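Local coordinates for protein CRISPR-associated endoribonuclease Cas2 (Streptococcus pyogenes serotype M1, PDB 4QR2) that serves CRISPR antiviral defence as a homodimer that joins a Cas1 homodimer, and probably cuts nucleic acid with the help of magnesium, at residues Gly16-Arg19 and Leu20-Val23; Cys41-Thr44 and Pro45-Val49. All coordinates share one frame; numbering follows the deposited sequence.

Contact 1 of 2, residues Gly16-Arg19 and Leu20-Val23; sequences GRKR and LRHV
Gly16 to Arg19 offer their carbonyl oxygens to the amides of Leu20 to Val23 in four successive i to i+4 helical hydrogen bonds, the shortest being Val23 N to Arg19 O at 2.8 Å. On the exposed flank, Lys18 lies between Arg21 and His22. Lys18 CG stands opposite the backbone N (chi1 -178°) and the chain beyond is extended, which carries Lys18 CE to 3.7 Å from His22 CE1. A bend at chi3 (-67°) helps turn the Arg21 guanidinium back over the helix, with Lys18 CA off-centre over one face and Arg21 NH1 within 3.5 Å of Lys18 CB. The long aliphatic parts thus pack while the like charges stay apart, Lys18 NZ and Arg21 NH1 being separated by 5.9 Å. Lys18 O lies off-centre over one face of the His22 ring, 3.5 Å from His22 CG. In this ferredoxin-like fold the other flank of helix 14-27 covers the sheet: Leu20 and Val23, apolar and buried, rest on Tyr7 of strand 2-8, and Val23 also meets Leu55 and Ile58 of helix 45-58. Gly16 CA lies over one face of the Arg19 guanidinium, toward its rim, and Arg19 NE forms a salt bridge with Asp64.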
ATOM      1  N   GLY A  16      -8.057  12.614  10.115  1.00 24.05           N
ATOM      2  CA  GLY A  16      -7.347  11.632   9.342  1.00 22.49           C
ATOM      3  C   GLY A  16      -7.355  11.922   7.856  1.00 21.09           C
ATOM      4  O   GLY A  16      -6.337  11.869   7.219  1.00 23.41           O
ATOM      5  N   ARG A  17      -8.491  12.422   7.360  1.00 23.10           N
ATOM      6  CA  ARG A  17      -8.558  12.777   5.946  1.00 23.04           C
ATOM      7  C   ARG A  17      -7.670  13.975   5.659  1.00 23.79           C
ATOM      8  O   ARG A  17      -7.033  14.069   4.632  1.00 23.54           O
ATOM      9  CB  ARG A  17      -9.998  12.979   5.493  1.00 24.43           C
ATOM     10  CG  ARG A  17     -10.906  11.741   5.564  1.00 24.70           C
ATOM     11  CD  ARG A  17     -12.259  11.875   4.844  1.00 27.79           C
ATOM     12  NE  ARG A  17     -13.103  12.937   5.360  1.00 28.41           N
ATOM     13  CZ  ARG A  17     -13.908  12.752   6.398  1.00 31.30           C
ATOM     14  NH1 ARG A  17     -14.032  11.566   6.959  1.00 31.16           N
ATOM     15  NH2 ARG A  17     -14.683  13.699   6.804  1.00 30.82           N
ATOM     16  N   LYS A  18      -7.585  14.907   6.607  1.00 24.47           N
ATOM     17  CA  LYS A  18      -6.708  16.068   6.463  1.00 25.23           C
ATOM     18  C   LYS A  18      -5.251  15.695   6.414  1.00 24.48           C
ATOM     19  O   LYS A  18      -4.483  16.156   5.592  1.00 23.80           O
ATOM     20  CB  LYS A  18      -6.962  17.089   7.625  1.00 26.20           C
ATOM     21  CG  LYS A  18      -6.117  18.329   7.497  1.00 32.77           C
ATOM     22  CD  LYS A  18      -6.661  19.440   8.400  1.00 37.17           C
ATOM     23  CE  LYS A  18      -5.974  20.760   8.170  1.00 46.77           C
ATOM     24  NZ  LYS A  18      -6.095  21.673   9.358  1.00 54.19           N
ATOM     25  N   ARG A  19      -4.856  14.818   7.310  1.00 24.29           N
ATOM     26  CA  ARG A  19      -3.508  14.289   7.254  1.00 23.15           C
ATOM     27  C   ARG A  19      -3.227  13.616   5.947  1.00 23.91           C
ATOM     28  O   ARG A  19      -2.174  13.853   5.366  1.00 24.85           O
ATOM     29  CB  ARG A  19      -3.252  13.327   8.403  1.00 24.58           C
ATOM     30  CG  ARG A  19      -3.264  14.043   9.764  1.00 26.49           C
ATOM     31  CD  ARG A  19      -2.656  13.215  10.939  1.00 26.52           C
ATOM     32  NE  ARG A  19      -3.278  11.955  11.252  1.00 25.19           N
ATOM     33  CZ  ARG A  19      -4.401  11.807  11.954  1.00 26.35           C
ATOM     34  NH1 ARG A  19      -4.865  10.601  12.178  1.00 27.05           N
ATOM     35  NH2 ARG A  19      -5.106  12.859  12.391  1.00 27.84           N
ATOM     36  N   LEU A  20      -4.158  12.835   5.423  1.00 21.41           N
ATOM     37  CA  LEU A  20      -3.950  12.171   4.131  1.00 23.04           C
ATOM     38  C   LEU A  20      -3.807  13.209   3.038  1.00 22.17           C
ATOM     39  O   LEU A  20      -2.962  13.069   2.140  1.00 22.27           O
ATOM     40  CB  LEU A  20      -5.077  11.177   3.797  1.00 20.41           C
ATOM     41  CG  LEU A  20      -5.049  10.540   2.405  1.00 24.77           C
ATOM     42  CD1 LEU A  20      -3.774   9.740   2.231  1.00 24.51           C
ATOM     43  CD2 LEU A  20      -6.275   9.659   2.153  1.00 25.80           C
ATOM     44  N   ARG A  21      -4.573  14.297   3.077  1.00 24.70           N
ATOM     45  CA  ARG A  21      -4.397  15.345   2.037  1.00 25.43           C
ATOM     46  C   ARG A  21      -2.997  15.926   2.093  1.00 26.39           C
ATOM     47  O   ARG A  21      -2.376  16.182   1.068  1.00 25.92           O
ATOM     48  CB  ARG A  21      -5.397  16.481   2.256  1.00 28.57           C
ATOM     49  CG  ARG A  21      -6.863  16.147   1.900  1.00 31.91           C
ATOM     50  CD  ARG A  21      -7.737  17.449   1.720  1.00 35.42           C
ATOM     51  NE  ARG A  21      -7.898  18.182   2.974  1.00 42.53           N
ATOM     52  CZ  ARG A  21      -8.740  17.881   3.990  1.00 35.38           C
ATOM     53  NH1 ARG A  21      -8.717  18.636   5.053  1.00 44.45           N
ATOM     54  NH2 ARG A  21      -9.540  16.874   3.974  1.00 36.46           N
ATOM     55  N   HIS A  22      -2.464  16.111   3.308  1.00 26.00           N
ATOM     56  CA  HIS A  22      -1.122  16.702   3.449  1.00 25.36           C
ATOM     57  C   HIS A  22      -0.036  15.725   3.067  1.00 23.36           C
ATOM     58  O   HIS A  22       0.973  16.162   2.435  1.00 24.22           O
ATOM     59  CB  HIS A  22      -0.905  17.128   4.897  1.00 25.88           C
ATOM     60  CG  HIS A  22      -1.726  18.298   5.325  1.00 34.63           C
ATOM     61  ND1 HIS A  22      -1.862  18.649   6.652  1.00 42.23           N
ATOM     62  CD2 HIS A  22      -2.571  19.103   4.638  1.00 41.24           C
ATOM     63  CE1 HIS A  22      -2.684  19.679   6.750  1.00 45.54           C
ATOM     64  NE2 HIS A  22      -3.121  19.989   5.538  1.00 43.79           N
ATOM     65  N   VAL A  23      -0.201  14.444   3.467  1.00 20.37           N
ATOM     66  CA  VAL A  23       0.682  13.352   2.965  1.00 21.64           C
ATOM     67  C   VAL A  23       0.735  13.303   1.449  1.00 23.19           C
ATOM     68  O   VAL A  23       1.814  13.301   0.809  1.00 22.28           O
ATOM     69  CB  VAL A  23       0.348  11.998   3.601  1.00 20.53           C
ATOM     70  CG1 VAL A  23       1.094  10.875   2.925  1.00 23.04           C
ATOM     71  CG2 VAL A  23       0.757  12.037   5.099  1.00 21.68           C
TER

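Contact 2 of 2, residues Cys41-Thr44 and Pro45-Val49; sequences CSVT and PAEFV
Thr44 and Glu47 exchange hydrogen bonds, each side chain accepting from the other's backbone amide. Thr44 OG1 takes Glu47 N at 3.1 Å; its placement between backbone N and carbonyl carbon (chi1 60°) brings the hydroxyl over the first turn, where it also lies 3.2 Å from Glu47 CG. In return Thr44 N donates to Glu47 OE1 at 3.0 Å and 171°, reaching the anti side of the carboxylate from 31° out of its plane. The acid suits this early position, since the positive end of the helix dipole probably stabilises its charge. A water lies doubtfully close to Ser42 O and is weakly linked to Glu47 OE1. Among the backbone bonds, Phe48 N donates to Thr44 O at 2.9 Å, while Pro45, which has no amide hydrogen to offer, fits the first helical position, where none is required. The apolar contact lies on the buried side: Val43 CG2 meets Phe48 CB at 3.8 Å, and both side chains also touch Val3 of strand 2-8. Phe48 sets its ring edge-to-face with Phe68 and packs on Glu80 of the second subunit. Thr44 as N-cap and Glu47 three residues on form a capping box, here starting helix 45-58 two residues after strand 38-42 ends.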
ATOM      1  N   CYS A  41       7.217   6.786  -5.627  1.00 24.40           N
ATOM      2  CA  CYS A  41       8.032   8.009  -5.564  1.00 23.99           C
ATOM      3  C   CYS A  41       9.418   7.722  -6.108  1.00 27.16           C
ATOM      4  O   CYS A  41       9.935   6.636  -5.989  1.00 29.59           O
ATOM      5  CB  CYS A  41       8.149   8.588  -4.137  1.00 23.36           C
ATOM      6  SG  CYS A  41       6.600   9.143  -3.476  1.00 25.16           S
ATOM      7  N   SER A  42       9.992   8.644  -6.821  1.00 24.68           N
ATOM      8  CA  SER A  42      11.331   8.437  -7.303  1.00 26.74           C
ATOM      9  C   SER A  42      12.146   9.554  -6.646  1.00 26.36           C
ATOM     10  O   SER A  42      11.863  10.780  -6.831  1.00 28.82           O
ATOM     11  CB  SER A  42      11.379   8.560  -8.825  1.00 30.40           C
ATOM     12  OG  SER A  42      12.709   8.573  -9.274  1.00 34.54           O
ATOM     13  N   VAL A  43      13.095   9.161  -5.807  1.00 25.70           N
ATOM     14  CA  VAL A  43      13.788  10.124  -4.946  1.00 24.66           C
ATOM     15  C   VAL A  43      15.249   9.840  -4.859  1.00 25.66           C
ATOM     16  O   VAL A  43      15.659   8.687  -4.894  1.00 29.82           O
ATOM     17  CB  VAL A  43      13.216  10.164  -3.509  1.00 25.87           C
ATOM     18  CG1 VAL A  43      11.827  10.815  -3.533  1.00 27.75           C
ATOM     19  CG2 VAL A  43      13.233   8.832  -2.819  1.00 26.69           C
ATOM     20  N   THR A  44      16.009  10.905  -4.660  1.00 26.01           N
ATOM     21  CA  THR A  44      17.422  10.728  -4.280  1.00 28.53           C
ATOM     22  C   THR A  44      17.531  10.347  -2.815  1.00 28.46           C
ATOM     23  O   THR A  44      16.623  10.593  -2.041  1.00 25.62           O
ATOM     24  CB  THR A  44      18.235  12.006  -4.469  1.00 31.26           C
ATOM     25  OG1 THR A  44      17.702  13.047  -3.686  1.00 30.36           O
ATOM     26  CG2 THR A  44      18.245  12.476  -5.957  1.00 36.43           C
ATOM     27  N   PRO A  45      18.694   9.890  -2.397  1.00 30.98           N
ATOM     28  CA  PRO A  45      18.830   9.556  -0.969  1.00 32.81           C
ATOM     29  C   PRO A  45      18.608  10.757  -0.027  1.00 30.06           C
ATOM     30  O   PRO A  45      17.891  10.599   1.011  1.00 28.09           O
ATOM     31  CB  PRO A  45      20.282   8.998  -0.887  1.00 34.99           C
ATOM     32  CG  PRO A  45      20.527   8.490  -2.274  1.00 35.74           C
ATOM     33  CD  PRO A  45      19.818   9.378  -3.213  1.00 34.59           C
ATOM     34  N   ALA A  46      19.143  11.910  -0.420  1.00 29.86           N
ATOM     35  CA  ALA A  46      18.888  13.213   0.286  1.00 32.80           C
ATOM     36  C   ALA A  46      17.412  13.606   0.313  1.00 30.07           C
ATOM     37  O   ALA A  46      16.894  13.994   1.353  1.00 28.56           O
ATOM     38  CB  ALA A  46      19.719  14.326  -0.336  1.00 36.56           C
ATOM     39  N   GLU A  47      16.715  13.449  -0.826  1.00 27.50           N
ATOM     40  CA  GLU A  47      15.281  13.727  -0.858  1.00 28.20           C
ATOM     41  C   GLU A  47      14.534  12.771   0.081  1.00 25.38           C
ATOM     42  O   GLU A  47      13.589  13.186   0.767  1.00 25.63           O
ATOM     43  CB  GLU A  47      14.694  13.641  -2.282  1.00 30.69           C
ATOM     44  CG  GLU A  47      15.085  14.846  -3.123  1.00 31.70           C
ATOM     45  CD  GLU A  47      14.751  14.666  -4.596  1.00 35.10           C
ATOM     46  OE1 GLU A  47      14.600  13.526  -5.044  1.00 32.20           O
ATOM     47  OE2 GLU A  47      14.725  15.696  -5.309  1.00 38.04           O
ATOM     48  N   PHE A  48      14.966  11.522   0.126  1.00 26.37           N
ATOM     49  CA  PHE A  48      14.271  10.543   0.970  1.00 24.37           C
ATOM     50  C   PHE A  48      14.388  10.917   2.423  1.00 23.63           C
ATOM     51  O   PHE A  48      13.365  10.869   3.162  1.00 23.78           O
ATOM     52  CB  PHE A  48      14.812   9.171   0.651  1.00 24.71           C
ATOM     53  CG  PHE A  48      14.078   8.020   1.306  1.00 24.80           C
ATOM     54  CD1 PHE A  48      12.732   8.024   1.475  1.00 28.90           C
ATOM     55  CD2 PHE A  48      14.809   6.895   1.739  1.00 31.72           C
ATOM     56  CE1 PHE A  48      12.104   6.897   2.033  1.00 30.22           C
ATOM     57  CE2 PHE A  48      14.193   5.789   2.290  1.00 31.45           C
ATOM     58  CZ  PHE A  48      12.821   5.851   2.486  1.00 27.59           C
ATOM     59  N   VAL A  49      15.591  11.355   2.833  1.00 23.95           N
ATOM     60  CA  VAL A  49      15.796  11.811   4.227  1.00 26.58           C
ATOM     61  C   VAL A  49      14.837  12.981   4.516  1.00 28.39           C
ATOM     62  O   VAL A  49      14.161  13.021   5.547  1.00 28.07           O
ATOM     63  CB  VAL A  49      17.234  12.246   4.560  1.00 28.91           C
ATOM     64  CG1 VAL A  49      17.293  12.748   6.000  1.00 32.33           C
ATOM     65  CG2 VAL A  49      18.207  11.090   4.398  1.00 28.11           C
TER
HETATM   66  O   HOH W   1      11.814  13.245  -6.879  1.00 38.88           O

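Strand 2-8 leads into helix 14-27, within which contact 1 lies; strands 31-35 and 38-42 follow before contact 2 turns the chain into helix 45-58. The two come in series, neither enclosing nor crossing the other. Contact 1 closes single turns inside a helix, whereas contact 2 closes the tight passage from strand to helix. They lie on opposite sides of the chain's centre, with centres 21 Å apart and nearest atoms about 8 Å apart, so they do not touch. Their link runs through the fold: both reach strand 2-8 in the four-stranded antiparallel sheet, and helix 45-58, begun at contact 2, later packs its far end against helix 14-27.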